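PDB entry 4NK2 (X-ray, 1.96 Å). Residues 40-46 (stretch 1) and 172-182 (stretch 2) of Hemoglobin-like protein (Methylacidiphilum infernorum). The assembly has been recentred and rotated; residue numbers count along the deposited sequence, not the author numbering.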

ATOM      1  N   ILE A  40       3.824  10.538   7.070  1.00 42.70           N
ATOM      2  CA  ILE A  40       3.652   9.098   6.900  1.00 41.76           C
ATOM      3  C   ILE A  40       2.190   8.791   6.600  1.00 41.86           C
ATOM      4  O   ILE A  40       1.311   9.592   6.910  1.00 45.52           O
ATOM      5  CB  ILE A  40       4.169   8.277   8.104  1.00 52.26           C
ATOM      6  CG1 ILE A  40       3.045   8.018   9.104  1.00 47.93           C
ATOM      7  CG2 ILE A  40       5.355   8.970   8.756  1.00 53.59           C
ATOM      8  CD1 ILE A  40       2.371   9.279   9.597  1.00 55.70           C
ATOM      9  N   ASP A  41       1.932   7.647   5.973  1.00 40.80           N
ATOM     10  CA  ASP A  41       0.565   7.263   5.633  1.00 40.74           C
ATOM     11  C   ASP A  41      -0.181   6.766   6.878  1.00 44.17           C
ATOM     12  O   ASP A  41      -1.145   7.394   7.334  1.00 39.84           O
ATOM     13  CB  ASP A  41       0.591   6.179   4.560  1.00 36.89           C
ATOM     14  CG  ASP A  41      -0.793   5.796   4.083  1.00 39.02           C
ATOM     15  OD1 ASP A  41      -1.757   6.524   4.402  1.00 37.52           O
ATOM     16  OD2 ASP A  41      -0.916   4.774   3.365  1.00 37.45           O
ATOM     17  N   PHE A  42       0.268   5.634   7.414  1.00 44.30           N
ATOM     18  CA  PHE A  42      -0.265   5.106   8.676  1.00 47.69           C
ATOM     19  C   PHE A  42       0.818   4.328   9.413  1.00 45.39           C
ATOM     20  O   PHE A  42       1.671   3.688   8.783  1.00 44.64           O
ATOM     21  CB  PHE A  42      -1.493   4.214   8.434  1.00 42.19           C
ATOM     22  CG  PHE A  42      -1.189   2.938   7.689  1.00 41.88           C
ATOM     23  CD1 PHE A  42      -1.232   1.714   8.343  1.00 42.94           C
ATOM     24  CD2 PHE A  42      -0.862   2.960   6.337  1.00 44.31           C
ATOM     25  CE1 PHE A  42      -0.957   0.530   7.668  1.00 39.80           C
ATOM     26  CE2 PHE A  42      -0.588   1.783   5.648  1.00 41.18           C
ATOM     27  CZ  PHE A  42      -0.633   0.562   6.313  1.00 45.10           C
ATOM     28  N   VAL A  43       0.780   4.388  10.743  1.00 43.83           N
ATOM     29  CA  VAL A  43       1.743   3.686  11.593  1.00 48.69           C
ATOM     30  C   VAL A  43       1.353   2.215  11.792  1.00 46.92           C
ATOM     31  O   VAL A  43       0.169   1.894  11.913  1.00 46.40           O
ATOM     32  CB  VAL A  43       1.830   4.353  12.986  1.00 44.97           C
ATOM     33  CG1 VAL A  43       2.928   3.713  13.829  1.00 48.37           C
ATOM     34  CG2 VAL A  43       2.089   5.840  12.845  1.00 46.32           C
ATOM     35  N   PHE A  44       2.339   1.321  11.816  1.00 43.10           N
ATOM     36  CA  PHE A  44       2.100  -0.035  12.294  1.00 39.57           C
ATOM     37  C   PHE A  44       2.139   0.015  13.818  1.00 38.25           C
ATOM     38  O   PHE A  44       3.219   0.114  14.406  1.00 39.97           O
ATOM     39  CB  PHE A  44       3.176  -0.999  11.780  1.00 38.94           C
ATOM     40  CG  PHE A  44       3.176  -1.178  10.279  1.00 36.25           C
ATOM     41  CD1 PHE A  44       2.073  -0.808   9.521  1.00 35.16           C
ATOM     42  CD2 PHE A  44       4.273  -1.734   9.634  1.00 44.08           C
ATOM     43  CE1 PHE A  44       2.072  -0.982   8.130  1.00 40.02           C
ATOM     44  CE2 PHE A  44       4.281  -1.900   8.255  1.00 38.85           C
ATOM     45  CZ  PHE A  44       3.175  -1.527   7.509  1.00 36.81           C
ATOM     46  N   PRO A  45       0.970  -0.059  14.471  1.00 39.19           N
ATOM     47  CA  PRO A  45       0.996   0.059  15.937  1.00 34.19           C
ATOM     48  C   PRO A  45       1.741  -1.100  16.605  1.00 37.02           C
ATOM     49  O   PRO A  45       1.985  -2.136  15.976  1.00 36.13           O
ATOM     50  CB  PRO A  45      -0.489   0.036  16.320  1.00 37.47           C
ATOM     51  CG  PRO A  45      -1.181  -0.611  15.173  1.00 43.16           C
ATOM     52  CD  PRO A  45      -0.403  -0.210  13.951  1.00 38.00           C
ATOM     53  N   GLU A  46       2.096  -0.939  17.865  1.00 39.46           N
ATOM     54  CA  GLU A  46       2.758  -1.992  18.618  1.00 39.91           C
ATOM     55  C   GLU A  46       2.006  -3.309  18.533  1.00 34.53           C
ATOM     56  O   GLU A  46       0.796  -3.328  18.593  1.00 31.92           O
ATOM     57  CB  GLU A  46       2.883  -1.576  20.078  1.00 41.71           C
ATOM     58  CG  GLU A  46       3.702  -2.502  20.910  1.00 44.92           C
ATOM     59  CD  GLU A  46       3.565  -2.240  22.383  1.00 58.59           C
ATOM     60  OE1 GLU A  46       2.674  -1.481  22.779  1.00 61.45           O
ATOM     61  OE2 GLU A  46       4.348  -2.795  23.155  1.00 56.67           O
ATOM     62  N   ARG A 172      -2.319  -2.952   0.143  1.00 34.63           N
ATOM     63  CA  ARG A 172      -3.059  -2.142  -0.829  1.00 33.36           C
ATOM     64  C   ARG A 172      -3.858  -1.093  -0.072  1.00 35.29           C
ATOM     65  O   ARG A 172      -4.733  -1.426   0.747  1.00 36.73           O
ATOM     66  CB  ARG A 172      -3.993  -3.018  -1.657  1.00 32.29           C
ATOM     67  CG  ARG A 172      -4.871  -2.238  -2.661  1.00 38.63           C
ATOM     68  CD  ARG A 172      -4.030  -1.578  -3.762  1.00 39.98           C
ATOM     69  NE  ARG A 172      -4.771  -1.363  -5.009  1.00 31.35           N
ATOM     70  CZ  ARG A 172      -5.379  -0.226  -5.338  1.00 36.38           C
ATOM     71  NH1 ARG A 172      -5.346   0.821  -4.513  1.00 30.65           N
ATOM     72  NH2 ARG A 172      -6.010  -0.134  -6.502  1.00 40.16           N
ATOM     73  N   ARG A 173      -3.551   0.176  -0.311  1.00 33.12           N
ATOM     74  CA  ARG A 173      -4.275   1.252   0.369  1.00 30.61           C
ATOM     75  C   ARG A 173      -5.358   1.800  -0.557  1.00 40.70           C
ATOM     76  O   ARG A 173      -5.147   1.902  -1.771  1.00 34.80           O
ATOM     77  CB  ARG A 173      -3.308   2.347   0.818  1.00 29.30           C
ATOM     78  CG  ARG A 173      -2.461   1.937   2.001  1.00 34.04           C
ATOM     79  CD  ARG A 173      -3.334   1.930   3.269  1.00 33.54           C
ATOM     80  NE  ARG A 173      -3.359   3.250   3.898  1.00 36.75           N
ATOM     81  CZ  ARG A 173      -4.359   3.712   4.646  1.00 40.02           C
ATOM     82  NH1 ARG A 173      -5.451   2.976   4.843  1.00 32.86           N
ATOM     83  NH2 ARG A 173      -4.271   4.920   5.183  1.00 38.08           N
ATOM     84  N   THR A 174      -6.526   2.113   0.007  1.00 38.21           N
ATOM     85  CA  THR A 174      -7.669   2.543  -0.804  1.00 39.08           C
ATOM     86  C   THR A 174      -8.364   3.734  -0.173  1.00 38.66           C
ATOM     87  O   THR A 174      -9.397   4.186  -0.683  1.00 38.28           O
ATOM     88  CB  THR A 174      -8.729   1.428  -0.966  1.00 39.50           C
ATOM     89  OG1 THR A 174      -9.316   1.142   0.315  1.00 39.74           O
ATOM     90  CG2 THR A 174      -8.110   0.167  -1.552  1.00 36.08           C
ATOM     91  N   THR A 175      -7.806   4.213   0.942  1.00 38.37           N
ATOM     92  CA  THR A 175      -8.322   5.388   1.649  1.00 34.57           C
ATOM     93  C   THR A 175      -7.188   6.117   2.365  1.00 36.75           C
ATOM     94  O   THR A 175      -6.149   5.512   2.659  1.00 37.57           O
ATOM     95  CB  THR A 175      -9.395   5.016   2.710  1.00 42.59           C
ATOM     96  OG1 THR A 175      -9.627   6.145   3.566  1.00 38.39           O
ATOM     97  CG2 THR A 175      -8.918   3.846   3.597  1.00 41.23           C
ATOM     98  N   LEU A 176      -7.402   7.382   2.685  1.00 32.67           N
ATOM     99  CA  LEU A 176      -6.466   8.150   3.477  1.00 32.78           C
ATOM    100  C   LEU A 176      -6.606   7.849   4.964  1.00 39.94           C
ATOM    101  O   LEU A 176      -5.700   8.109   5.728  1.00 39.21           O
ATOM    102  CB  LEU A 176      -6.698   9.637   3.265  1.00 38.37           C
ATOM    103  CG  LEU A 176      -6.005  10.438   2.166  1.00 47.64           C
ATOM    104  CD1 LEU A 176      -5.114   9.644   1.257  1.00 39.51           C
ATOM    105  CD2 LEU A 176      -7.007  11.229   1.393  1.00 42.12           C
ATOM    106  N   GLU A 177      -7.744   7.312   5.382  1.00 39.07           N
ATOM    107  CA  GLU A 177      -7.974   6.984   6.786  1.00 41.19           C
ATOM    108  C   GLU A 177      -7.072   5.862   7.250  1.00 39.49           C
ATOM    109  O   GLU A 177      -6.716   5.018   6.467  0.88 39.01           O
ATOM    110  CB  GLU A 177      -9.411   6.543   6.988  1.00 38.18           C
ATOM    111  CG  GLU A 177     -10.421   7.486   6.433  0.78 43.90           C
ATOM    112  CD  GLU A 177     -10.742   8.608   7.385  0.39 44.95           C
ATOM    113  OE1 GLU A 177     -11.936   8.949   7.504  0.20 46.89           O
ATOM    114  OE2 GLU A 177      -9.815   9.142   8.022  0.63 44.92           O
ATOM    115  N   PRO A 178      -6.720   5.830   8.527  1.00 42.09           N
ATOM    116  CA  PRO A 178      -5.906   4.704   9.017  1.00 44.59           C
ATOM    117  C   PRO A 178      -6.746   3.434   9.183  1.00 39.83           C
ATOM    118  O   PRO A 178      -7.961   3.542   9.355  1.00 38.72           O
ATOM    119  CB  PRO A 178      -5.414   5.191  10.382  1.00 41.81           C
ATOM    120  CG  PRO A 178      -6.477   6.161  10.836  1.00 47.30           C
ATOM    121  CD  PRO A 178      -6.972   6.841   9.572  1.00 40.68           C
ATOM    122  N   PRO A 179      -6.114   2.251   9.088  1.00 38.68           N
ATOM    123  CA  PRO A 179      -6.835   0.993   9.300  1.00 36.20           C
ATOM    124  C   PRO A 179      -7.580   1.028  10.626  1.00 35.85           C
ATOM    125  O   PRO A 179      -7.089   1.587  11.617  1.00 34.21           O
ATOM    126  CB  PRO A 179      -5.711  -0.046   9.345  1.00 34.14           C
ATOM    127  CG  PRO A 179      -4.669   0.537   8.408  1.00 43.21           C
ATOM    128  CD  PRO A 179      -4.711   2.024   8.685  1.00 42.93           C
ATOM    129  N   ARG A 180      -8.771   0.451  10.629  1.00 31.88           N
ATOM    130  CA  ARG A 180      -9.655   0.490  11.792  1.00 38.06           C
ATOM    131  C   ARG A 180      -9.079  -0.294  12.966  1.00 35.64           C
ATOM    132  O   ARG A 180      -8.601  -1.413  12.789  1.00 34.68           O
ATOM    133  CB  ARG A 180     -10.998  -0.112  11.385  1.00 35.41           C
ATOM    134  CG  ARG A 180     -12.019  -0.312  12.484  1.00 49.53           C
ATOM    135  CD  ARG A 180     -13.056  -1.285  11.963  1.00 50.16           C
ATOM    136  NE  ARG A 180     -14.210  -1.424  12.840  1.00 59.57           N
ATOM    137  CZ  ARG A 180     -15.243  -2.212  12.567  1.00 61.55           C
ATOM    138  NH1 ARG A 180     -15.252  -2.925  11.448  1.00 60.48           N
ATOM    139  NH2 ARG A 180     -16.267  -2.290  13.411  1.00 64.50           N
ATOM    140  N   ARG A 181      -9.123   0.283  14.164  1.00 38.81           N
ATOM    141  CA  ARG A 181      -8.749  -0.471  15.358  1.00 34.09           C
ATOM    142  C   ARG A 181      -9.989  -1.164  15.922  1.00 38.52           C
ATOM    143  O   ARG A 181     -11.078  -0.577  15.959  1.00 37.73           O
ATOM    144  CB  ARG A 181      -8.128   0.446  16.416  1.00 37.08           C
ATOM    145  CG  ARG A 181      -6.839   1.142  15.977  1.00 37.57           C
ATOM    146  CD  ARG A 181      -5.897   0.176  15.264  1.00 33.63           C
ATOM    147  NE  ARG A 181      -5.463  -0.947  16.111  1.00 35.02           N
ATOM    148  CZ  ARG A 181      -4.568  -0.832  17.091  1.00 34.40           C
ATOM    149  NH1 ARG A 181      -4.046   0.357  17.365  1.00 39.50           N
ATOM    150  NH2 ARG A 181      -4.206  -1.894  17.804  1.00 35.86           N
ATOM    151  N   VAL A 182      -9.836  -2.418  16.340  1.00 43.02           N
ATOM    152  CA  VAL A 182     -10.926  -3.146  16.979  1.00 37.56           C
ATOM    153  C   VAL A 182     -10.466  -3.620  18.356  1.00 35.10           C
ATOM    154  O   VAL A 182      -9.969  -4.731  18.497  1.00 37.22           O
ATOM    155  CB  VAL A 182     -11.379  -4.352  16.129  1.00 37.94           C
ATOM    156  CG1 VAL A 182     -12.613  -5.017  16.748  1.00 41.34           C
ATOM    157  CG2 VAL A 182     -11.686  -3.913  14.702  1.00 39.56           C
TER
HETATM  158  O   HOH W   1      -3.278   6.284   2.210  1.00 37.01           O
HETATM  159  O   HOH W   2      -3.654   7.069   8.045  1.00 49.09           O
HETATM  160  O   HOH W   3      -1.714  -2.217  19.807  1.00 48.77           O

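Arg173 makes the central contact. Its side chain meets the carboxylate of Asp41 edge-on in a two-pronged salt bridge. NE of Arg173 donates to OD2 of Asp41 at 2.9 Å, and NH2 of Arg173 donates to OD1 of Asp41 at 3.1 Å. Both bonds are nearly straight, so charge and hydrogen bonding act together. One face of the same guanidinium lies against the ring of Phe42; NE of Arg173 is 3.5 Å from CD2 of Phe42. Within stretch 2, NH1 and NH2 of Arg173 also donate to O of Glu177, at 2.9 and 2.8 Å, which ties the guanidinium to its own loop.

Thr175 and Leu176 reach Asp41 through water. Water 1 donates to O of Thr175 and OD1 of Asp41. Water 2 donates to O of Leu176 and O of Asp41. The Leu176 CA-to-CB bond points away from stretch 1.

Pro178 touches Phe42 loosely, with the two CB atoms 4.5 Å apart. Pro179 packs more tightly: its CD lies 3.5 Å from CD1 of Phe42.

Arg181 starts sideways, but its end comes nearer. Its guanidinium lays one face over Pro45, with NH1 of Arg181 3.7 Å from CB of Pro45. NH2 of Arg181 donates to water 3, which donates to O of Glu46.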